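Local structure of hypothetical protein AF1704 (Archaeoglobus fulgidus, 1ZBM) at residues V108-L119 against D146-G154. The protein probably converts cyclic dehypoxanthine futalosine into 1,4-dihydroxy-6-naphthoate, a step in menaquinone biosynthesis. Residues are numbered along the deposited sequence; the frame is centred on the assembly and turned at random.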
ATOM      1  N   VAL A 108      14.187   1.744  -6.033  1.00 17.08           N
ATOM      2  CA  VAL A 108      12.730   1.645  -5.957  1.00 16.26           C
ATOM      3  C   VAL A 108      12.324   0.239  -5.527  1.00 16.31           C
ATOM      4  O   VAL A 108      12.865  -0.750  -6.028  1.00 17.08           O
ATOM      5  CB  VAL A 108      12.077   1.937  -7.319  1.00 14.45           C
ATOM      6  CG1 VAL A 108      12.256   3.403  -7.674  1.00 12.92           C
ATOM      7  CG2 VAL A 108      12.703   1.048  -8.383  1.00 12.21           C
ATOM      8  N   PRO A 109      11.345   0.135  -4.614  1.00 16.05           N
ATOM      9  CA  PRO A 109      10.856  -1.148  -4.099  1.00 18.49           C
ATOM     10  C   PRO A 109      10.135  -2.031  -5.118  1.00 20.30           C
ATOM     11  O   PRO A 109      10.141  -3.253  -5.000  1.00 21.20           O
ATOM     12  CB  PRO A 109       9.938  -0.718  -2.968  1.00 15.12           C
ATOM     13  CG  PRO A 109       9.318   0.513  -3.533  1.00 16.96           C
ATOM     14  CD  PRO A 109      10.513   1.242  -4.111  1.00 15.69           C
ATOM     15  N   GLY A 110       9.501  -1.409  -6.103  1.00 22.65           N
ATOM     16  CA  GLY A 110       8.774  -2.172  -7.094  1.00 23.68           C
ATOM     17  C   GLY A 110       8.224  -1.314  -8.215  1.00 24.87           C
ATOM     18  O   GLY A 110       7.612  -0.255  -7.997  1.00 27.31           O
ATOM     19  N   ARG A 111       8.443  -1.788  -9.434  1.00 20.87           N
ATOM     20  CA  ARG A 111       7.992  -1.086 -10.624  1.00 20.22           C
ATOM     21  C   ARG A 111       6.510  -0.738 -10.632  1.00 17.37           C
ATOM     22  O   ARG A 111       6.129   0.333 -11.080  1.00 17.49           O
ATOM     23  CB  ARG A 111       8.288  -1.914 -11.875  1.00 22.41           C
ATOM     24  CG  ARG A 111       7.886  -1.179 -13.126  1.00 26.29           C
ATOM     25  CD  ARG A 111       7.826  -2.092 -14.320  1.00 31.41           C
ATOM     26  NE  ARG A 111       9.149  -2.614 -14.662  1.00 36.67           N
ATOM     27  CZ  ARG A 111       9.444  -3.182 -15.827  1.00 39.41           C
ATOM     28  NH1 ARG A 111      10.672  -3.632 -16.047  1.00 41.32           N
ATOM     29  NH2 ARG A 111       8.511  -3.291 -16.770  1.00 39.02           N
ATOM     30  N   TYR A 112       5.679  -1.647 -10.142  1.00 17.85           N
ATOM     31  CA  TYR A 112       4.243  -1.434 -10.155  1.00 16.64           C
ATOM     32  C   TYR A 112       3.621  -0.760  -8.931  1.00 16.45           C
ATOM     33  O   TYR A 112       2.401  -0.692  -8.822  1.00 15.70           O
ATOM     34  CB  TYR A 112       3.546  -2.768 -10.432  1.00 17.55           C
ATOM     35  CG  TYR A 112       3.841  -3.318 -11.822  1.00 18.46           C
ATOM     36  CD1 TYR A 112       3.361  -2.678 -12.965  1.00 19.19           C
ATOM     37  CD2 TYR A 112       4.623  -4.453 -11.993  1.00 16.48           C
ATOM     38  CE1 TYR A 112       3.661  -3.158 -14.250  1.00 20.99           C
ATOM     39  CE2 TYR A 112       4.932  -4.939 -13.266  1.00 17.70           C
ATOM     40  CZ  TYR A 112       4.453  -4.289 -14.388  1.00 21.56           C
ATOM     41  OH  TYR A 112       4.783  -4.734 -15.651  1.00 25.31           O
ATOM     42  N   THR A 113       4.432  -0.246  -8.016  1.00 14.55           N
ATOM     43  CA  THR A 113       3.854   0.404  -6.853  1.00 14.58           C
ATOM     44  C   THR A 113       3.378   1.789  -7.214  1.00 14.34           C
ATOM     45  O   THR A 113       3.874   2.416  -8.153  1.00 14.95           O
ATOM     46  CB  THR A 113       4.852   0.565  -5.739  1.00 15.75           C
ATOM     47  OG1 THR A 113       5.825   1.545  -6.125  1.00 14.61           O
ATOM     48  CG2 THR A 113       5.530  -0.757  -5.462  1.00 15.44           C
ATOM     49  N   THR A 114       2.403   2.266  -6.457  1.00 14.06           N
ATOM     50  CA  THR A 114       1.861   3.592  -6.675  1.00 13.73           C
ATOM     51  C   THR A 114       2.956   4.640  -6.474  1.00 13.94           C
ATOM     52  O   THR A 114       3.011   5.644  -7.189  1.00 15.43           O
ATOM     53  CB  THR A 114       0.701   3.839  -5.713  1.00 12.68           C
ATOM     54  OG1 THR A 114      -0.350   2.916  -6.017  1.00 15.52           O
ATOM     55  CG2 THR A 114       0.176   5.258  -5.859  1.00 12.72           C
ATOM     56  N   ALA A 115       3.840   4.392  -5.515  1.00 12.50           N
ATOM     57  CA  ALA A 115       4.930   5.316  -5.236  1.00 15.24           C
ATOM     58  C   ALA A 115       5.850   5.462  -6.444  1.00 16.74           C
ATOM     59  O   ALA A 115       6.445   6.521  -6.656  1.00 16.81           O
ATOM     60  CB  ALA A 115       5.733   4.844  -4.025  1.00 11.23           C
ATOM     61  N   ASN A 116       5.988   4.403  -7.235  1.00 17.88           N
ATOM     62  CA  ASN A 116       6.846   4.504  -8.403  1.00 19.42           C
ATOM     63  C   ASN A 116       6.176   5.363  -9.457  1.00 19.66           C
ATOM     64  O   ASN A 116       6.805   6.246 -10.046  1.00 20.19           O
ATOM     65  CB  ASN A 116       7.157   3.131  -8.980  1.00 22.70           C
ATOM     66  CG  ASN A 116       8.634   2.954  -9.234  1.00 26.16           C
ATOM     67  OD1 ASN A 116       9.269   3.797  -9.890  1.00 24.27           O
ATOM     68  ND2 ASN A 116       9.198   1.869  -8.714  1.00 27.19           N
ATOM     69  N   LEU A 117       4.894   5.105  -9.688  1.00 18.72           N
ATOM     70  CA  LEU A 117       4.132   5.873 -10.661  1.00 17.46           C
ATOM     71  C   LEU A 117       4.272   7.362 -10.323  1.00 17.70           C
ATOM     72  O   LEU A 117       4.550   8.181 -11.202  1.00 17.55           O
ATOM     73  CB  LEU A 117       2.660   5.448 -10.627  1.00 15.30           C
ATOM     74  CG  LEU A 117       1.698   6.214 -11.548  1.00 18.00           C
ATOM     75  CD1 LEU A 117       2.172   6.122 -12.997  1.00 15.08           C
ATOM     76  CD2 LEU A 117       0.289   5.630 -11.416  1.00 14.33           C
ATOM     77  N   LEU A 118       4.092   7.703  -9.046  1.00 16.83           N
ATOM     78  CA  LEU A 118       4.221   9.092  -8.595  1.00 16.73           C
ATOM     79  C   LEU A 118       5.612   9.667  -8.904  1.00 16.14           C
ATOM     80  O   LEU A 118       5.733  10.785  -9.416  1.00 16.45           O
ATOM     81  CB  LEU A 118       3.944   9.201  -7.088  1.00 15.06           C
ATOM     82  CG  LEU A 118       2.495   9.048  -6.630  1.00 15.24           C
ATOM     83  CD1 LEU A 118       2.420   8.846  -5.113  1.00 14.76           C
ATOM     84  CD2 LEU A 118       1.716  10.258  -7.049  1.00 12.62           C
ATOM     85  N   LEU A 119       6.654   8.908  -8.583  1.00 15.38           N
ATOM     86  CA  LEU A 119       8.013   9.350  -8.840  1.00 16.33           C
ATOM     87  C   LEU A 119       8.189   9.611 -10.335  1.00 18.69           C
ATOM     88  O   LEU A 119       8.691  10.661 -10.733  1.00 20.31           O
ATOM     89  CB  LEU A 119       9.017   8.290  -8.364  1.00 14.63           C
ATOM     90  CG  LEU A 119      10.520   8.569  -8.575  1.00 13.02           C
ATOM     91  CD1 LEU A 119      10.916   9.831  -7.829  1.00 10.91           C
ATOM     92  CD2 LEU A 119      11.351   7.383  -8.082  1.00 12.82           C
ATOM     93  N   ASP A 146      21.899   7.135  -5.369  1.00 14.17           N
ATOM     94  CA  ASP A 146      21.839   8.529  -4.929  1.00 14.70           C
ATOM     95  C   ASP A 146      20.669   8.744  -3.988  1.00 14.52           C
ATOM     96  O   ASP A 146      20.740   9.563  -3.070  1.00 13.11           O
ATOM     97  CB  ASP A 146      21.692   9.479  -6.119  1.00 17.26           C
ATOM     98  CG  ASP A 146      22.855   9.376  -7.095  1.00 20.04           C
ATOM     99  OD1 ASP A 146      22.770   8.567  -8.040  1.00 20.73           O
ATOM    100  OD2 ASP A 146      23.852  10.099  -6.902  1.00 24.47           O
ATOM    101  N   ALA A 147      19.586   8.010  -4.225  1.00 13.46           N
ATOM    102  CA  ALA A 147      18.396   8.153  -3.399  1.00 13.51           C
ATOM    103  C   ALA A 147      17.557   6.890  -3.366  1.00 13.60           C
ATOM    104  O   ALA A 147      17.766   5.980  -4.163  1.00 11.99           O
ATOM    105  CB  ALA A 147      17.561   9.322  -3.898  1.00 10.76           C
ATOM    106  N   GLY A 148      16.612   6.848  -2.429  1.00 14.85           N
ATOM    107  CA  GLY A 148      15.745   5.695  -2.286  1.00 12.86           C
ATOM    108  C   GLY A 148      14.298   6.074  -2.048  1.00 13.43           C
ATOM    109  O   GLY A 148      14.007   7.054  -1.359  1.00 12.54           O
ATOM    110  N   LEU A 149      13.393   5.299  -2.637  1.00 13.88           N
ATOM    111  CA  LEU A 149      11.962   5.520  -2.493  1.00 13.96           C
ATOM    112  C   LEU A 149      11.467   4.608  -1.372  1.00 12.75           C
ATOM    113  O   LEU A 149      11.669   3.397  -1.417  1.00 14.83           O
ATOM    114  CB  LEU A 149      11.254   5.181  -3.807  1.00 14.04           C
ATOM    115  CG  LEU A 149       9.753   5.465  -3.905  1.00 14.86           C
ATOM    116  CD1 LEU A 149       9.476   6.958  -3.669  1.00 16.35           C
ATOM    117  CD2 LEU A 149       9.283   5.055  -5.285  1.00 16.90           C
ATOM    118  N   LEU A 150      10.824   5.196  -0.369  1.00 13.20           N
ATOM    119  CA  LEU A 150      10.320   4.456   0.783  1.00 12.94           C
ATOM    120  C   LEU A 150       8.804   4.435   0.801  1.00 13.13           C
ATOM    121  O   LEU A 150       8.171   5.478   0.968  1.00 13.96           O
ATOM    122  CB  LEU A 150      10.805   5.124   2.069  1.00  9.36           C
ATOM    123  CG  LEU A 150      12.288   5.451   2.113  1.00 10.41           C
ATOM    124  CD1 LEU A 150      12.612   6.315   3.316  1.00  5.31           C
ATOM    125  CD2 LEU A 150      13.074   4.140   2.147  1.00  7.10           C
ATOM    126  N   ILE A 151       8.223   3.250   0.661  1.00 13.08           N
ATOM    127  CA  ILE A 151       6.773   3.129   0.666  1.00 15.44           C
ATOM    128  C   ILE A 151       6.215   2.562   1.964  1.00 15.61           C
ATOM    129  O   ILE A 151       5.002   2.592   2.194  1.00 16.93           O
ATOM    130  CB  ILE A 151       6.282   2.250  -0.510  1.00 15.04           C
ATOM    131  CG1 ILE A 151       6.626   0.779  -0.252  1.00 15.51           C
ATOM    132  CG2 ILE A 151       6.948   2.705  -1.794  1.00 15.97           C
ATOM    133  CD1 ILE A 151       6.121  -0.160  -1.329  1.00 15.39           C
ATOM    134  N   HIS A 152       7.091   2.043   2.816  1.00 14.48           N
ATOM    135  CA  HIS A 152       6.640   1.473   4.085  1.00 14.71           C
ATOM    136  C   HIS A 152       6.979   2.384   5.261  1.00 14.60           C
ATOM    137  O   HIS A 152       6.988   3.601   5.109  1.00 12.16           O
ATOM    138  CB  HIS A 152       7.236   0.079   4.276  1.00 15.07           C
ATOM    139  CG  HIS A 152       6.792  -0.905   3.237  1.00 15.25           C
ATOM    140  ND1 HIS A 152       5.482  -1.321   3.117  1.00 14.95           N
ATOM    141  CD2 HIS A 152       7.473  -1.517   2.239  1.00 13.52           C
ATOM    142  CE1 HIS A 152       5.377  -2.146   2.088  1.00 16.96           C
ATOM    143  NE2 HIS A 152       6.571  -2.281   1.538  1.00 15.04           N
ATOM    144  N   GLU A 153       7.267   1.807   6.423  1.00 14.87           N
ATOM    145  CA  GLU A 153       7.531   2.618   7.603  1.00 16.45           C
ATOM    146  C   GLU A 153       8.761   3.516   7.519  1.00 17.09           C
ATOM    147  O   GLU A 153       9.046   4.284   8.444  1.00 18.49           O
ATOM    148  CB  GLU A 153       7.600   1.750   8.876  1.00 18.41           C
ATOM    149  CG  GLU A 153       8.820   0.843   8.990  1.00 16.72           C
ATOM    150  CD  GLU A 153       8.712  -0.416   8.157  1.00 17.35           C
ATOM    151  OE1 GLU A 153       9.682  -1.209   8.172  1.00 16.99           O
ATOM    152  OE2 GLU A 153       7.664  -0.622   7.500  1.00 15.51           O
ATOM    153  N   GLY A 154       9.489   3.434   6.411  1.00 18.48           N
ATOM    154  CA  GLY A 154      10.665   4.271   6.249  1.00 16.63           C
ATOM    155  C   GLY A 154      10.262   5.735   6.209  1.00 16.69           C
ATOM    156  O   GLY A 154      10.971   6.595   6.729  1.00 14.70           O
TER
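Strand 147-150 and residues 114-119 of helix 114-122 run at 132° to each other, their axes 9.4 Å apart at closest approach, and Val108 and Leu149 bring their CA atoms within 5.3 Å. No hydrogen bond joins the two segments; Leu149 and Ile151 carry an apolar contact. Leu149 CD2 lies 3.5 Å from Ala115 O and also touches Ala115 CB, a chi1 of -175° turning CG away from the backbone N and toward the helix. Leu119 and Leu149 run past each other in opposite directions, their CD2 methyls 4.2 Å apart. Ile151 CG2 presses on Ala115 CB at 3.3 Å and meets Pro109 CG at 3.7 Å. This is the periplasmic-binding-protein type of fold: the loop after strand 105-108 leads into a helix whose first residues, Thr114 and Ala115, are predicted to bind substrate, while His152, the predicted proton acceptor, follows Ile151. Pro109 CD rests 3.6 Å from Leu149 O, and its CG and CB lie against Ile151 CD1; an alanine here would probably leave Ile151 CG2 and CD1 without their ring partner and the loop freer to bend. In the turn that follows, Gly110 O accepts from Thr113 N, Thr113 OG1 and Asn116 ND2, while Thr113 OG1 caps the helix by accepting from Asn116 N.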